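Local coordinates for protein succinylglutamate desuccinylase (Chromobacterium violaceum, PDB 1YW4) that probably hydrolyses N-succinylglutamate to succinate and glutamate, the last step of arginine breakdown by the AST pathway, using one zinc ion per subunit, at residues Ala151-Val156 / Asp277-Phe282. Numbering follows the deposited sequence.
Sequences AIRGSV and DSVENF
The guanidinium of Arg153 turns its edge to the 277-282 loop, where NH1 reaches two backbone carbonyls. Asp277 O, 3.0 Å from Arg153 NH1, lies in the guanidinium plane on an almost straight bond; Val279 O, 2.9 Å from NH1, is tilted out of that plane and the bond is more bent, 146° at the hydrogen. A water links Arg153 NH2 to Asp277 O as well. The Arg153 side chain runs out extended from the backbone, then bends at chi3 (-58°), which sets NE for the turn toward these carbonyls. Arg153 CD packs 3.6 Å from Asn281 OD1, the two side chains crossing at about a right angle with guanidinium and amide planes 74° apart; that OD1 accepts from Phe310 N. The other flat group, the Phe282 ring, has Ser155 OG at its edge, 3.3 Å from CD2, while Phe157 and Phe160 pack edge-to-face with it. That OG accepts a hydrogen bond from Phe157 N.

Between these groups the backbones form a single bridge at Ser155 and Asn281: Asn281 N donates to Gly154 O (2.8 Å), and Val156 N to Asn281 O (2.9 Å). Alongside, Glu280 lays CB and CG against Gly154.

The contact joins a loop of the zinc-hydrolase catalytic domain to one of the barrel-sandwich hybrid domain, with the Asn281 side chain about 7 Å from that of Glu214, the predicted active-site residue. Arg153 spends its NH1 on neutral carbonyls, and its NH2 stays 5.6 Å from Asp277 OD2, so the domains are joined here by directional hydrogen bonds and water rather than by a direct salt bridge.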
loop_
_atom_site.group_PDB
_atom_site.type_symbol
_atom_site.label_atom_id
_atom_site.label_comp_id
_atom_site.label_asym_id
_atom_site.label_seq_id
_atom_site.Cartn_x
_atom_site.Cartn_y
_atom_site.Cartn_z
ATOM N N ALA A 151 -20.643 -5.592 -17.048
ATOM C CA ALA A 151 -19.542 -5.789 -17.986
ATOM C C ALA A 151 -19.562 -7.145 -18.675
ATOM O O ALA A 151 -20.170 -8.082 -18.182
ATOM C CB ALA A 151 -18.199 -5.607 -17.250
ATOM N N ILE A 152 -18.893 -7.234 -19.825
ATOM C CA ILE A 152 -18.815 -8.479 -20.584
ATOM C C ILE A 152 -17.804 -9.416 -19.925
ATOM O O ILE A 152 -18.094 -10.588 -19.705
ATOM C CB ILE A 152 -18.367 -8.233 -22.046
ATOM C CG1 ILE A 152 -19.455 -7.492 -22.829
ATOM C CG2 ILE A 152 -18.046 -9.565 -22.729
ATOM C CD1 ILE A 152 -19.596 -6.028 -22.471
ATOM N N ARG A 153 -16.614 -8.901 -19.620
ATOM C CA ARG A 153 -15.566 -9.710 -18.983
ATOM C C ARG A 153 -15.948 -9.964 -17.529
ATOM O O ARG A 153 -16.320 -9.036 -16.809
ATOM C CB ARG A 153 -14.213 -8.987 -19.048
ATOM C CG ARG A 153 -13.040 -9.751 -18.410
ATOM C CD ARG A 153 -11.760 -8.920 -18.399
ATOM N NE ARG A 153 -11.357 -8.497 -19.741
ATOM C CZ ARG A 153 -10.891 -9.318 -20.675
ATOM N NH1 ARG A 153 -10.762 -10.615 -20.417
ATOM N NH2 ARG A 153 -10.550 -8.841 -21.865
ATOM N N GLY A 154 -15.861 -11.225 -17.111
ATOM C CA GLY A 154 -16.197 -11.593 -15.747
ATOM C C GLY A 154 -15.143 -11.160 -14.746
ATOM O O GLY A 154 -14.102 -10.611 -15.115
ATOM N N SER A 155 -15.398 -11.419 -13.472
ATOM C CA SER A 155 -14.464 -11.019 -12.436
ATOM C C SER A 155 -14.433 -11.968 -11.238
ATOM O O SER A 155 -15.434 -12.603 -10.920
ATOM C CB SER A 155 -14.821 -9.606 -11.970
ATOM O OG SER A 155 -14.117 -9.252 -10.799
ATOM N N VAL A 156 -13.283 -12.066 -10.578
ATOM C CA VAL A 156 -13.158 -12.922 -9.399
ATOM C C VAL A 156 -14.114 -12.391 -8.339
ATOM O O VAL A 156 -14.678 -13.153 -7.550
ATOM C CB VAL A 156 -11.731 -12.903 -8.827
ATOM C CG1 VAL A 156 -11.712 -13.593 -7.457
ATOM C CG2 VAL A 156 -10.784 -13.603 -9.789
ATOM N N ASP A 277 -7.557 -14.980 -23.204
ATOM C CA ASP A 277 -8.261 -13.795 -23.682
ATOM C C ASP A 277 -9.487 -13.480 -22.831
ATOM O O ASP A 277 -9.934 -12.337 -22.774
ATOM C CB ASP A 277 -8.691 -13.988 -25.137
ATOM C CG ASP A 277 -9.171 -12.701 -25.776
ATOM O OD1 ASP A 277 -8.326 -11.819 -26.050
ATOM O OD2 ASP A 277 -10.393 -12.565 -26.002
ATOM N N SER A 278 -10.023 -14.500 -22.171
ATOM C CA SER A 278 -11.201 -14.333 -21.329
ATOM C C SER A 278 -10.862 -14.278 -19.840
ATOM O O SER A 278 -11.738 -14.481 -19.000
ATOM C CB SER A 278 -12.176 -15.486 -21.564
ATOM O OG SER A 278 -11.647 -16.696 -21.042
ATOM N N VAL A 279 -9.601 -14.016 -19.507
ATOM C CA VAL A 279 -9.199 -13.947 -18.101
ATOM C C VAL A 279 -10.092 -12.974 -17.326
ATOM O O VAL A 279 -10.347 -11.858 -17.780
ATOM C CB VAL A 279 -7.712 -13.510 -17.956
ATOM C CG1 VAL A 279 -7.501 -12.139 -18.568
ATOM C CG2 VAL A 279 -7.309 -13.509 -16.487
ATOM N N GLU A 280 -10.569 -13.401 -16.161
ATOM C CA GLU A 280 -11.442 -12.564 -15.336
ATOM C C GLU A 280 -10.689 -11.433 -14.648
ATOM O O GLU A 280 -9.491 -11.542 -14.379
ATOM C CB GLU A 280 -12.145 -13.411 -14.268
ATOM C CG GLU A 280 -13.208 -14.354 -14.810
ATOM C CD GLU A 280 -13.882 -15.176 -13.727
ATOM O OE1 GLU A 280 -14.852 -15.892 -14.051
ATOM O OE2 GLU A 280 -13.447 -15.114 -12.557
ATOM N N ASN A 281 -11.399 -10.344 -14.362
ATOM C CA ASN A 281 -10.785 -9.217 -13.676
ATOM C C ASN A 281 -10.458 -9.638 -12.248
ATOM O O ASN A 281 -11.162 -10.462 -11.654
ATOM C CB ASN A 281 -11.723 -8.004 -13.628
ATOM C CG ASN A 281 -11.819 -7.281 -14.954
ATOM O OD1 ASN A 281 -10.802 -6.914 -15.549
ATOM N ND2 ASN A 281 -13.051 -7.059 -15.422
ATOM N N PHE A 282 -9.393 -9.052 -11.712
ATOM C CA PHE A 282 -8.916 -9.320 -10.357
ATOM C C PHE A 282 -8.313 -10.708 -10.218
ATOM O O PHE A 282 -8.195 -11.234 -9.113
ATOM C CB PHE A 282 -10.047 -9.123 -9.344
ATOM C CG PHE A 282 -10.478 -7.689 -9.190
ATOM C CD1 PHE A 282 -9.634 -6.751 -8.598
ATOM C CD2 PHE A 282 -11.726 -7.273 -9.649
ATOM C CE1 PHE A 282 -10.031 -5.416 -8.465
ATOM C CE2 PHE A 282 -12.130 -5.945 -9.521
ATOM C CZ PHE A 282 -11.285 -5.014 -8.929
HETATM O O HOH W 1 -16.043 -7.503 -14.525
HETATM O O HOH W 2 -8.771 -10.274 -24.027
HETATM O O HOH W 3 -14.329 -13.377 -18.621
#